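Local coordinates for protein (endonuclease) (Salmonella typhimurium, PDB 1BYR) that is an endonuclease of the PLD-like family, built on a mixed beta-sheet flanked by helices, and pairs with a second copy of itself, at residues 2-7 with 126-131; 31-36 with 57-62; 87-92 with 145-150; 97-102 with 132-137. All coordinates share one frame; numbering follows the deposited sequence.

Overall arrangement
All four contacts reach one mixed sheet. Contact 1 lies at the sheet margin on strand 4-10, with its centre about 21 Å from that of contact 2, which joins the inner parallel strands 29-34 and 55-61. Contact 4 lies between them: its strand 97-100 neighbours strand 29-34, and M33 N meets V97 O at 2.8 Å in a probable hydrogen bond. Contacts 1 and 4 have centres about 10 Å apart and touch through I127 and L133. Contact 3, about 9 Å from contact 2 between centres, adjoins strand 55-61 through D87. Helix 131-146 supplies residues to contacts 3 and 4. Contacts 1, 3 and 4 also touch the second subunit.

Contact 1. Residues 2-7 with 126-131; sequences EPSVQV and VIWNMP
S4 pairs with W128 and Q6 with V126 as hydrogen-bonded antiparallel pairs, with the non-hydrogen-bonded pair V5 and I127 between them. The N-to-C directions of the short strands 4-7 and 126-128 differ by 162°. Four backbone bonds make the ladder, among them W128 N to S4 O at 2.8 Å and V126 N to Q6 O at 2.9 Å, and CA-H...O contacts from P3 and V5 reach W128 O and V126 O.

One side-chain bond reinforces it: W128 NE1 donates to Q6 OE1 over 3.0 Å. It uses a lone pair in the amide plane, yet is bent, with an N-H...O angle of 139°. Q6 CD stands anti to CA (chi2 -179°), which carries the amide out to the indole. V126 CG1 covers one indole face, offset toward the rim.

A water links the far end, accepting from S4 OG (3.0 Å) and donating to N129 OD1 (3.1 Å).

Apolar contacts are fewer. P3 CB meets M130 CG at 3.6 Å, and the V5 and I127 side chains lie alongside, CG2 to CG2 at 4.2 Å.

Strand 4-10 is outermost in this chain, and strand 122-128 joins it to strand 104-108 through I127 and V105. Helix 14-25 covers the Q6, V126 and W128 face, while V5 packs on M130 of the second subunit.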
loop_
_atom_site.group_PDB
_atom_site.type_symbol
_atom_site.label_atom_id
_atom_site.label_comp_id
_atom_site.label_asym_id
_atom_site.label_seq_id
_atom_site.Cartn_x
_atom_site.Cartn_y
_atom_site.Cartn_z
ATOM N N GLU A 2 -2.068 -2.811 -23.884
ATOM C CA GLU A 2 -2.764 -3.820 -23.040
ATOM C C GLU A 2 -2.658 -3.457 -21.551
ATOM O O GLU A 2 -3.647 -3.479 -20.827
ATOM C CB GLU A 2 -2.183 -5.220 -23.281
ATOM C CG GLU A 2 -3.023 -6.360 -22.722
ATOM C CD GLU A 2 -4.247 -6.674 -23.573
ATOM O OE1 GLU A 2 -5.300 -6.021 -23.386
ATOM O OE2 GLU A 2 -4.155 -7.580 -24.429
ATOM N N PRO A 3 -1.452 -3.118 -21.083
ATOM C CA PRO A 3 -1.370 -2.770 -19.664
ATOM C C PRO A 3 -2.102 -1.462 -19.361
ATOM O O PRO A 3 -2.103 -0.535 -20.174
ATOM C CB PRO A 3 0.130 -2.663 -19.401
ATOM C CG PRO A 3 0.743 -2.425 -20.735
ATOM C CD PRO A 3 -0.151 -3.036 -21.766
ATOM N N SER A 4 -2.758 -1.403 -18.198
ATOM C CA SER A 4 -3.482 -0.209 -17.778
ATOM C C SER A 4 -3.553 -0.185 -16.260
ATOM O O SER A 4 -3.324 -1.204 -15.610
ATOM C CB SER A 4 -4.896 -0.205 -18.352
ATOM O OG SER A 4 -5.652 -1.280 -17.831
ATOM N N VAL A 5 -3.877 0.973 -15.687
ATOM C CA VAL A 5 -3.954 1.079 -14.236
ATOM C C VAL A 5 -5.208 1.810 -13.780
ATOM O O VAL A 5 -5.607 2.813 -14.367
ATOM C CB VAL A 5 -2.711 1.829 -13.655
ATOM C CG1 VAL A 5 -2.783 1.856 -12.136
ATOM C CG2 VAL A 5 -1.422 1.156 -14.105
ATOM N N GLN A 6 -5.845 1.291 -12.739
ATOM C CA GLN A 6 -7.048 1.901 -12.191
ATOM C C GLN A 6 -6.741 2.207 -10.741
ATOM O O GLN A 6 -5.920 1.523 -10.136
ATOM C CB GLN A 6 -8.212 0.906 -12.226
ATOM C CG GLN A 6 -9.109 1.006 -13.438
ATOM C CD GLN A 6 -10.230 0.021 -13.362
ATOM O OE1 GLN A 6 -10.048 -1.166 -13.612
ATOM N NE2 GLN A 6 -11.408 0.502 -13.001
ATOM N N VAL A 7 -7.388 3.237 -10.190
ATOM C CA VAL A 7 -7.198 3.590 -8.783
ATOM C C VAL A 7 -8.549 3.869 -8.148
ATOM O O VAL A 7 -9.490 4.307 -8.815
ATOM C CB VAL A 7 -6.319 4.868 -8.567
ATOM C CG1 VAL A 7 -5.934 5.002 -7.096
ATOM C CG2 VAL A 7 -5.071 4.787 -9.392
ATOM N N VAL A 126 -4.993 -1.105 -9.265
ATOM C CA VAL A 126 -5.012 -2.387 -9.941
ATOM C C VAL A 126 -4.243 -2.202 -11.232
ATOM O O VAL A 126 -4.644 -1.429 -12.095
ATOM C CB VAL A 126 -6.448 -2.883 -10.240
ATOM C CG1 VAL A 126 -6.377 -4.187 -11.025
ATOM C CG2 VAL A 126 -7.214 -3.114 -8.928
ATOM N N ILE A 127 -3.100 -2.881 -11.325
ATOM C CA ILE A 127 -2.236 -2.813 -12.500
ATOM C C ILE A 127 -2.559 -4.025 -13.356
ATOM O O ILE A 127 -2.146 -5.145 -13.050
ATOM C CB ILE A 127 -0.730 -2.840 -12.093
ATOM C CG1 ILE A 127 -0.452 -1.738 -11.064
ATOM C CG2 ILE A 127 0.154 -2.640 -13.324
ATOM C CD1 ILE A 127 0.826 -1.938 -10.262
ATOM N N TRP A 128 -3.319 -3.789 -14.420
ATOM C CA TRP A 128 -3.752 -4.848 -15.323
ATOM C C TRP A 128 -2.801 -5.226 -16.445
ATOM O O TRP A 128 -2.156 -4.374 -17.059
ATOM C CB TRP A 128 -5.067 -4.461 -16.002
ATOM C CG TRP A 128 -6.193 -4.140 -15.090
ATOM C CD1 TRP A 128 -6.567 -2.900 -14.644
ATOM C CD2 TRP A 128 -7.166 -5.057 -14.580
ATOM N NE1 TRP A 128 -7.712 -2.994 -13.891
ATOM C CE2 TRP A 128 -8.099 -4.307 -13.838
ATOM C CE3 TRP A 128 -7.334 -6.442 -14.685
ATOM C CZ2 TRP A 128 -9.192 -4.897 -13.195
ATOM C CZ3 TRP A 128 -8.419 -7.025 -14.044
ATOM C CH2 TRP A 128 -9.336 -6.252 -13.318
ATOM N N ASN A 129 -2.759 -6.519 -16.729
ATOM C CA ASN A 129 -1.980 -7.051 -17.831
ATOM C C ASN A 129 -0.526 -6.612 -17.944
ATOM O O ASN A 129 -0.117 -5.982 -18.915
ATOM C CB ASN A 129 -2.735 -6.750 -19.138
ATOM C CG ASN A 129 -4.157 -7.308 -19.118
ATOM O OD1 ASN A 129 -5.152 -6.577 -19.094
ATOM N ND2 ASN A 129 -4.263 -8.626 -19.110
ATOM N N MET A 130 0.239 -6.962 -16.923
ATOM C CA MET A 130 1.668 -6.679 -16.866
ATOM C C MET A 130 2.250 -7.964 -16.316
ATOM O O MET A 130 2.580 -8.060 -15.134
ATOM C CB MET A 130 1.959 -5.516 -15.916
ATOM C CG MET A 130 1.724 -4.156 -16.528
ATOM S SD MET A 130 2.634 -2.824 -15.711
ATOM C CE MET A 130 4.293 -3.210 -16.165
ATOM N N PRO A 131 2.388 -8.981 -17.175
ATOM C CA PRO A 131 2.925 -10.279 -16.766
ATOM C C PRO A 131 4.225 -10.252 -15.973
ATOM O O PRO A 131 4.352 -10.953 -14.982
ATOM C CB PRO A 131 3.062 -11.044 -18.077
ATOM C CG PRO A 131 2.102 -10.382 -19.005
ATOM C CD PRO A 131 2.054 -8.939 -18.608
HETATM O O HOH W 1 -5.879 -3.612 -19.640
#

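Contact 2. Residues 31-36 with 57-62; sequences RMMAYS and KIVIDE
R31 to A34 pair in parallel with K57 to I60, the short strands diverging by only 10°. Four backbone bonds hold them: M32 N to K57 O and V59 N to M32 O, both 3.0 Å and nearly straight, then A34 N to V59 O and D61 N to A34 O.

Charged chains lie side by side at one end. K57 CD sits over the centre of the R31 guanidinium, and R31 NH2 is 4.2 Å from K57 NZ; the like charges are probably eased by the salt bridge of R31 to D55.

At the other end D61 OD2 lies at the edge of the Y35 ring, 3.5 Å from CE1. Backbone N-H groups of Q93 and G64 hold the carboxylate, at OD1 and OD2 respectively.

Apolar pairs alternate between faces: M32 CB meets I58 CG2 at 4.0 Å, while M33 CG meets V59 CG2 on the other side.

The strands belong to a beta-alpha-beta unit whose helix 40-51 covers M32 and I58; helix 131-146 covers the face of R31, M33 and V59.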
loop_
_atom_site.group_PDB
_atom_site.type_symbol
_atom_site.label_atom_id
_atom_site.label_comp_id
_atom_site.label_asym_id
_atom_site.label_seq_id
_atom_site.Cartn_x
_atom_site.Cartn_y
_atom_site.Cartn_z
ATOM N N ARG A 31 -3.695 -15.039 -5.996
ATOM C CA ARG A 31 -2.661 -15.289 -4.994
ATOM C C ARG A 31 -2.715 -14.030 -4.151
ATOM O O ARG A 31 -2.329 -12.971 -4.615
ATOM C CB ARG A 31 -1.285 -15.426 -5.661
ATOM C CG ARG A 31 -1.076 -16.748 -6.408
ATOM C CD ARG A 31 -1.311 -17.944 -5.501
ATOM N NE ARG A 31 -1.144 -19.213 -6.205
ATOM C CZ ARG A 31 -2.147 -19.984 -6.615
ATOM N NH1 ARG A 31 -3.409 -19.625 -6.399
ATOM N NH2 ARG A 31 -1.883 -21.126 -7.237
ATOM N N MET A 32 -3.224 -14.150 -2.929
ATOM C CA MET A 32 -3.390 -13.004 -2.040
ATOM C C MET A 32 -2.497 -12.966 -0.796
ATOM O O MET A 32 -2.199 -14.000 -0.192
ATOM C CB MET A 32 -4.858 -12.934 -1.606
ATOM C CG MET A 32 -5.233 -11.746 -0.736
ATOM S SD MET A 32 -6.983 -11.880 -0.360
ATOM C CE MET A 32 -7.411 -10.308 0.164
ATOM N N MET A 33 -2.081 -11.749 -0.427
ATOM C CA MET A 33 -1.250 -11.498 0.749
ATOM C C MET A 33 -2.030 -10.462 1.540
ATOM O O MET A 33 -2.507 -9.476 0.973
ATOM C CB MET A 33 0.107 -10.867 0.366
ATOM C CG MET A 33 0.985 -11.662 -0.609
ATOM S SD MET A 33 2.603 -10.873 -0.913
ATOM C CE MET A 33 3.575 -11.473 0.450
ATOM N N ALA A 34 -2.167 -10.662 2.847
ATOM C CA ALA A 34 -2.891 -9.700 3.643
ATOM C C ALA A 34 -2.332 -9.551 5.041
ATOM O O ALA A 34 -1.718 -10.465 5.572
ATOM C CB ALA A 34 -4.347 -10.106 3.730
ATOM N N TYR A 35 -2.544 -8.376 5.628
ATOM C CA TYR A 35 -2.146 -8.130 7.008
ATOM C C TYR A 35 -3.516 -8.383 7.653
ATOM O O TYR A 35 -3.998 -9.504 7.613
ATOM C CB TYR A 35 -1.695 -6.678 7.169
ATOM C CG TYR A 35 -1.461 -6.241 8.598
ATOM C CD1 TYR A 35 -0.919 -7.109 9.537
ATOM C CD2 TYR A 35 -1.778 -4.954 9.004
ATOM C CE1 TYR A 35 -0.703 -6.702 10.851
ATOM C CE2 TYR A 35 -1.568 -4.537 10.315
ATOM C CZ TYR A 35 -1.026 -5.412 11.235
ATOM O OH TYR A 35 -0.801 -4.993 12.528
ATOM N N SER A 36 -4.164 -7.369 8.208
ATOM C CA SER A 36 -5.496 -7.576 8.775
ATOM C C SER A 36 -6.429 -8.146 7.701
ATOM O O SER A 36 -6.652 -7.517 6.670
ATOM C CB SER A 36 -6.040 -6.256 9.280
ATOM O OG SER A 36 -5.045 -5.613 10.017
ATOM N N LYS A 57 -5.366 -18.998 -3.430
ATOM C CA LYS A 57 -4.485 -19.338 -2.309
ATOM C C LYS A 57 -4.139 -18.035 -1.573
ATOM O O LYS A 57 -3.846 -17.002 -2.196
ATOM C CB LYS A 57 -3.223 -20.051 -2.808
ATOM C CG LYS A 57 -3.493 -21.468 -3.314
ATOM C CD LYS A 57 -2.211 -22.246 -3.513
ATOM C CE LYS A 57 -2.444 -23.524 -4.310
ATOM N NZ LYS A 57 -1.166 -24.265 -4.585
ATOM N N ILE A 58 -4.173 -18.081 -0.244
ATOM C CA ILE A 58 -3.937 -16.895 0.569
ATOM C C ILE A 58 -2.961 -17.061 1.737
ATOM O O ILE A 58 -2.995 -18.060 2.451
ATOM C CB ILE A 58 -5.294 -16.413 1.140
ATOM C CG1 ILE A 58 -6.334 -16.408 0.025
ATOM C CG2 ILE A 58 -5.161 -15.036 1.788
ATOM C CD1 ILE A 58 -7.747 -16.115 0.495
ATOM N N VAL A 59 -2.067 -16.086 1.917
ATOM C CA VAL A 59 -1.133 -16.105 3.046
ATOM C C VAL A 59 -1.311 -14.790 3.772
ATOM O O VAL A 59 -1.205 -13.721 3.165
ATOM C CB VAL A 59 0.346 -16.219 2.612
ATOM C CG1 VAL A 59 0.645 -17.644 2.242
ATOM C CG2 VAL A 59 0.636 -15.277 1.464
ATOM N N ILE A 60 -1.612 -14.866 5.064
ATOM C CA ILE A 60 -1.827 -13.662 5.850
ATOM C C ILE A 60 -0.916 -13.578 7.065
ATOM O O ILE A 60 -0.329 -14.572 7.487
ATOM C CB ILE A 60 -3.290 -13.594 6.329
ATOM C CG1 ILE A 60 -3.536 -14.638 7.425
ATOM C CG2 ILE A 60 -4.216 -13.859 5.153
ATOM C CD1 ILE A 60 -5.007 -14.733 7.885
ATOM N N ASP A 61 -0.786 -12.373 7.612
ATOM C CA ASP A 61 0.019 -12.147 8.796
ATOM C C ASP A 61 -0.609 -12.894 9.966
ATOM O O ASP A 61 -1.829 -12.838 10.159
ATOM C CB ASP A 61 0.064 -10.650 9.129
ATOM C CG ASP A 61 0.891 -10.375 10.350
ATOM O OD1 ASP A 61 2.122 -10.522 10.262
ATOM O OD2 ASP A 61 0.307 -10.018 11.388
ATOM N N GLU A 62 0.222 -13.568 10.753
ATOM C CA GLU A 62 -0.274 -14.341 11.890
ATOM C C GLU A 62 -0.633 -13.545 13.136
ATOM O O GLU A 62 -1.768 -13.618 13.618
ATOM C CB GLU A 62 0.739 -15.419 12.267
ATOM C CG GLU A 62 0.201 -16.456 13.229
ATOM C CD GLU A 62 1.166 -17.603 13.439
ATOM O OE1 GLU A 62 1.646 -18.182 12.433
ATOM O OE2 GLU A 62 1.448 -17.919 14.615
HETATM O O HOH W 2 0.589 -23.374 -6.859
#

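Contact 3. Residues 87-92 with 145-150; sequences DSNFPI and WNQGRD
Q147 lays its side chain against D87 and N89, which close an Asx turn (D87 OD1 accepts from N89 N at 2.9 Å), and against F90, the next residue. The turn leads from the last residue of strand 84-87 into the loop before strand 97-100, and Q147 comes just after helix 131-146, so the contact joins the end of that helix to this loop of the PLD-like fold.

From its root, Q147 passes CB and then CG beside N89 ND2. CG lies between the backbone N and the carbonyl carbon (chi1 55°), which sets it 4.0 Å from D87 OD1. CD continues past N89, and OE1 takes the one hydrogen bond across the contact, from N89 ND2 at 2.8 Å. The donor lies in the amide plane of Q147 on a lone pair, yet the C=O...N angle is 108° and the N-H...O angle 131°, a bent bond between two steeply inclined amides. The other branch, NE2, reaches F90 CE1 at 3.8 Å, obliquely to the ring, and donates to the backbone O of D143 one helical turn back.

D87 OD2 is taken up by Q93 NE2, and F90 packs on P11 of the second subunit. Beside the amide pair a water completes the joint, donating to Q147 O at 2.7 Å and accepting from S88 N at 3.0 Å.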
loop_
_atom_site.group_PDB
_atom_site.type_symbol
_atom_site.label_atom_id
_atom_site.label_comp_id
_atom_site.label_asym_id
_atom_site.label_seq_id
_atom_site.Cartn_x
_atom_site.Cartn_y
_atom_site.Cartn_z
ATOM N N ASP A 87 1.412 -16.443 8.474
ATOM C CA ASP A 87 2.868 -16.308 8.414
ATOM C C ASP A 87 3.331 -15.423 9.555
ATOM O O ASP A 87 2.857 -14.297 9.711
ATOM C CB ASP A 87 3.251 -15.697 7.058
ATOM C CG ASP A 87 4.737 -15.376 6.936
ATOM O OD1 ASP A 87 5.548 -15.859 7.745
ATOM O OD2 ASP A 87 5.093 -14.633 5.996
ATOM N N SER A 88 4.242 -15.943 10.373
ATOM C CA SER A 88 4.753 -15.196 11.512
ATOM C C SER A 88 6.256 -14.987 11.440
ATOM O O SER A 88 6.871 -14.582 12.414
ATOM C CB SER A 88 4.433 -15.952 12.805
ATOM O OG SER A 88 5.072 -17.221 12.805
ATOM N N ASN A 89 6.843 -15.281 10.291
ATOM C CA ASN A 89 8.280 -15.136 10.139
ATOM C C ASN A 89 8.767 -13.697 10.018
ATOM O O ASN A 89 9.967 -13.446 9.960
ATOM C CB ASN A 89 8.758 -15.970 8.955
ATOM C CG ASN A 89 8.844 -17.449 9.303
ATOM O OD1 ASN A 89 8.988 -17.816 10.480
ATOM N ND2 ASN A 89 8.750 -18.308 8.300
ATOM N N PHE A 90 7.826 -12.761 10.009
ATOM C CA PHE A 90 8.147 -11.345 9.908
ATOM C C PHE A 90 7.460 -10.588 11.050
ATOM O O PHE A 90 6.342 -10.939 11.449
ATOM C CB PHE A 90 7.664 -10.787 8.557
ATOM C CG PHE A 90 8.267 -11.473 7.345
ATOM C CD1 PHE A 90 7.657 -12.593 6.781
ATOM C CD2 PHE A 90 9.424 -10.980 6.753
ATOM C CE1 PHE A 90 8.184 -13.207 5.655
ATOM C CE2 PHE A 90 9.953 -11.595 5.628
ATOM C CZ PHE A 90 9.323 -12.715 5.077
ATOM N N PRO A 91 8.128 -9.570 11.632
ATOM C CA PRO A 91 7.406 -8.883 12.705
ATOM C C PRO A 91 5.982 -8.592 12.218
ATOM O O PRO A 91 5.017 -8.717 12.973
ATOM C CB PRO A 91 8.241 -7.622 12.945
ATOM C CG PRO A 91 9.626 -8.051 12.614
ATOM C CD PRO A 91 9.484 -9.023 11.449
ATOM N N ILE A 92 5.864 -8.189 10.955
ATOM C CA ILE A 92 4.561 -7.934 10.330
ATOM C C ILE A 92 4.591 -8.278 8.832
ATOM O O ILE A 92 5.444 -7.769 8.103
ATOM C CB ILE A 92 4.120 -6.435 10.427
ATOM C CG1 ILE A 92 4.142 -5.941 11.877
ATOM C CG2 ILE A 92 2.695 -6.275 9.861
ATOM C CD1 ILE A 92 3.529 -4.572 12.027
ATOM N N TRP A 145 4.358 -17.518 1.389
ATOM C CA TRP A 145 3.494 -18.697 1.515
ATOM C C TRP A 145 4.293 -19.916 1.998
ATOM O O TRP A 145 3.891 -20.618 2.931
ATOM C CB TRP A 145 2.842 -19.004 0.159
ATOM C CG TRP A 145 2.200 -20.360 0.057
ATOM C CD1 TRP A 145 2.773 -21.504 -0.434
ATOM C CD2 TRP A 145 0.859 -20.714 0.419
ATOM N NE1 TRP A 145 1.876 -22.536 -0.397
ATOM C CE2 TRP A 145 0.694 -22.080 0.125
ATOM C CE3 TRP A 145 -0.214 -20.004 0.965
ATOM C CZ2 TRP A 145 -0.511 -22.758 0.358
ATOM C CZ3 TRP A 145 -1.411 -20.681 1.196
ATOM C CH2 TRP A 145 -1.549 -22.040 0.892
ATOM N N ASN A 146 5.440 -20.143 1.372
ATOM C CA ASN A 146 6.296 -21.273 1.711
ATOM C C ASN A 146 6.710 -21.374 3.173
ATOM O O ASN A 146 7.058 -22.455 3.637
ATOM C CB ASN A 146 7.537 -21.274 0.813
ATOM C CG ASN A 146 7.196 -21.627 -0.631
ATOM O OD1 ASN A 146 6.091 -22.069 -0.920
ATOM N ND2 ASN A 146 8.149 -21.429 -1.527
ATOM N N GLN A 147 6.676 -20.269 3.910
ATOM C CA GLN A 147 7.043 -20.344 5.317
ATOM C C GLN A 147 5.841 -20.091 6.212
ATOM O O GLN A 147 5.982 -19.677 7.373
ATOM C CB GLN A 147 8.155 -19.347 5.643
ATOM C CG GLN A 147 7.859 -17.933 5.269
ATOM C CD GLN A 147 9.117 -17.123 5.179
ATOM O OE1 GLN A 147 9.915 -17.074 6.118
ATOM N NE2 GLN A 147 9.318 -16.478 4.051
ATOM N N GLY A 148 4.655 -20.333 5.663
ATOM C CA GLY A 148 3.434 -20.136 6.418
ATOM C C GLY A 148 2.933 -21.430 7.024
ATOM O O GLY A 148 3.440 -22.518 6.713
ATOM N N ARG A 149 1.930 -21.316 7.890
ATOM C CA ARG A 149 1.333 -22.468 8.564
ATOM C C ARG A 149 -0.100 -22.635 8.060
ATOM O O ARG A 149 -0.877 -21.689 8.060
ATOM C CB ARG A 149 1.314 -22.219 10.080
ATOM C CG ARG A 149 1.515 -23.450 10.951
ATOM C CD ARG A 149 2.321 -23.079 12.190
ATOM N NE ARG A 149 3.723 -23.493 12.094
ATOM C CZ ARG A 149 4.682 -23.118 12.941
ATOM N NH1 ARG A 149 4.400 -22.306 13.944
ATOM N NH2 ARG A 149 5.926 -23.554 12.779
ATOM N N ASP A 150 -0.442 -23.833 7.615
ATOM C CA ASP A 150 -1.791 -24.094 7.118
ATOM C C ASP A 150 -2.848 -23.742 8.148
ATOM O O ASP A 150 -2.668 -23.980 9.338
ATOM C CB ASP A 150 -1.974 -25.578 6.804
ATOM C CG ASP A 150 -1.440 -25.972 5.448
ATOM O OD1 ASP A 150 -1.258 -25.104 4.570
ATOM O OD2 ASP A 150 -1.200 -27.180 5.258
HETATM O O HOH W 3 4.815 -18.833 9.609
#

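Contact 4. Residues 97-102 with 132-137; sequences VIIVDN and KLAESF
I99 meets F137 with CD1 anti to its own CA (chi2 157°), which puts that methyl 3.9 Å from F137 CB and 3.7 Å from F137 O. F137 chi1 is -104°, away from a staggered value, and places CG, the root of the ring that V97 meets. V97 reaches the ring itself, obliquely, with CG2 3.7 Å from F137 CE1 and CG1 near CD1.

Further along, the A134 methyl lies 4.2 Å from I99 CG2 and 3.5 Å from N102 O, an oxygen buried by the contact that finds no partner in the model. No hydrogen bond crosses between the segments. The axes of strand 97-100 and helix segment 132-137, 9.2 Å apart, differ by 124° in direction. Y9 of the second subunit meets the F137 ring edge-to-face.

D101, directly after the strand, accepts from the backbone of K27, T28 and S29 and falls at the aspartate of the HxK(x)4D signature of PLD-like proteins; the helix packs on the strand that spans the four positions before it.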
loop_
_atom_site.group_PDB
_atom_site.type_symbol
_atom_site.label_atom_id
_atom_site.label_comp_id
_atom_site.label_asym_id
_atom_site.label_seq_id
_atom_site.Cartn_x
_atom_site.Cartn_y
_atom_site.Cartn_z
ATOM N N VAL A 97 -1.904 -7.326 -0.962
ATOM C CA VAL A 97 -1.767 -7.608 -2.383
ATOM C C VAL A 97 -2.658 -8.732 -2.912
ATOM O O VAL A 97 -2.859 -9.749 -2.248
ATOM C CB VAL A 97 -0.298 -8.009 -2.685
ATOM C CG1 VAL A 97 -0.176 -8.582 -4.110
ATOM C CG2 VAL A 97 0.632 -6.814 -2.478
ATOM N N ILE A 98 -3.188 -8.529 -4.115
ATOM C CA ILE A 98 -3.990 -9.538 -4.791
ATOM C C ILE A 98 -3.438 -9.673 -6.210
ATOM O O ILE A 98 -3.467 -8.725 -6.990
ATOM C CB ILE A 98 -5.500 -9.162 -4.874
ATOM C CG1 ILE A 98 -6.097 -9.027 -3.473
ATOM C CG2 ILE A 98 -6.267 -10.266 -5.605
ATOM C CD1 ILE A 98 -7.607 -8.770 -3.445
ATOM N N ILE A 99 -2.882 -10.848 -6.513
ATOM C CA ILE A 99 -2.339 -11.132 -7.833
ATOM C C ILE A 99 -3.393 -11.978 -8.558
ATOM O O ILE A 99 -3.712 -13.086 -8.132
ATOM C CB ILE A 99 -1.022 -11.933 -7.743
ATOM C CG1 ILE A 99 -0.012 -11.202 -6.855
ATOM C CG2 ILE A 99 -0.438 -12.126 -9.131
ATOM C CD1 ILE A 99 1.042 -12.114 -6.262
ATOM N N VAL A 100 -3.927 -11.450 -9.657
ATOM C CA VAL A 100 -4.977 -12.128 -10.419
ATOM C C VAL A 100 -4.559 -12.674 -11.792
ATOM O O VAL A 100 -3.955 -11.966 -12.620
ATOM C CB VAL A 100 -6.175 -11.164 -10.600
ATOM C CG1 VAL A 100 -7.326 -11.849 -11.340
ATOM C CG2 VAL A 100 -6.634 -10.679 -9.235
ATOM N N ASP A 101 -4.848 -13.953 -12.016
ATOM C CA ASP A 101 -4.563 -14.604 -13.283
ATOM C C ASP A 101 -3.116 -14.462 -13.771
ATOM O O ASP A 101 -2.858 -14.382 -14.972
ATOM C CB ASP A 101 -5.548 -14.091 -14.343
ATOM C CG ASP A 101 -6.991 -14.515 -14.051
ATOM O OD1 ASP A 101 -7.176 -15.424 -13.217
ATOM O OD2 ASP A 101 -7.932 -13.943 -14.630
ATOM N N ASN A 102 -2.176 -14.436 -12.834
ATOM C CA ASN A 102 -0.761 -14.347 -13.158
ATOM C C ASN A 102 -0.323 -13.155 -14.014
ATOM O O ASN A 102 0.789 -13.139 -14.524
ATOM C CB ASN A 102 -0.314 -15.647 -13.830
ATOM C CG ASN A 102 1.197 -15.793 -13.873
ATOM O OD1 ASN A 102 1.828 -16.194 -12.891
ATOM N ND2 ASN A 102 1.784 -15.473 -15.018
ATOM N N LYS A 132 5.193 -9.455 -16.401
ATOM C CA LYS A 132 6.474 -9.398 -15.693
ATOM C C LYS A 132 6.337 -8.873 -14.283
ATOM O O LYS A 132 7.018 -9.338 -13.368
ATOM C CB LYS A 132 7.491 -8.537 -16.443
ATOM C CG LYS A 132 7.484 -8.742 -17.938
ATOM C CD LYS A 132 6.978 -7.480 -18.645
ATOM C CE LYS A 132 5.462 -7.362 -18.565
ATOM N NZ LYS A 132 5.088 -6.065 -17.981
ATOM N N LEU A 133 5.470 -7.889 -14.104
ATOM C CA LEU A 133 5.268 -7.326 -12.781
ATOM C C LEU A 133 4.606 -8.365 -11.883
ATOM O O LEU A 133 4.983 -8.536 -10.723
ATOM C CB LEU A 133 4.383 -6.083 -12.860
ATOM C CG LEU A 133 4.210 -5.379 -11.509
ATOM C CD1 LEU A 133 5.537 -4.729 -11.100
ATOM C CD2 LEU A 133 3.090 -4.336 -11.598
ATOM N N ALA A 134 3.630 -9.078 -12.432
ATOM C CA ALA A 134 2.907 -10.082 -11.664
ATOM C C ALA A 134 3.767 -11.295 -11.287
ATOM O O ALA A 134 3.657 -11.802 -10.166
ATOM C CB ALA A 134 1.649 -10.524 -12.432
ATOM N N GLU A 135 4.625 -11.771 -12.192
ATOM C CA GLU A 135 5.474 -12.915 -11.854
ATOM C C GLU A 135 6.470 -12.521 -10.774
ATOM O O GLU A 135 6.856 -13.339 -9.934
ATOM C CB GLU A 135 6.211 -13.460 -13.081
ATOM C CG GLU A 135 7.199 -14.625 -12.769
ATOM C CD GLU A 135 6.601 -15.784 -11.933
ATOM O OE1 GLU A 135 5.797 -16.579 -12.493
ATOM O OE2 GLU A 135 6.953 -15.913 -10.722
ATOM N N SER A 136 6.893 -11.263 -10.779
ATOM C CA SER A 136 7.793 -10.798 -9.732
ATOM C C SER A 136 7.032 -10.805 -8.394
ATOM O O SER A 136 7.541 -11.274 -7.358
ATOM C CB SER A 136 8.287 -9.379 -10.018
ATOM O OG SER A 136 8.775 -8.799 -8.824
ATOM N N PHE A 137 5.806 -10.295 -8.413
ATOM C CA PHE A 137 4.999 -10.262 -7.206
ATOM C C PHE A 137 4.716 -11.678 -6.738
ATOM O O PHE A 137 4.636 -11.939 -5.531
ATOM C CB PHE A 137 3.688 -9.521 -7.450
ATOM C CG PHE A 137 3.668 -8.136 -6.865
ATOM C CD1 PHE A 137 3.344 -7.937 -5.536
ATOM C CD2 PHE A 137 3.967 -7.034 -7.650
ATOM C CE1 PHE A 137 3.311 -6.666 -4.993
ATOM C CE2 PHE A 137 3.939 -5.753 -7.113
ATOM C CZ PHE A 137 3.610 -5.574 -5.783
#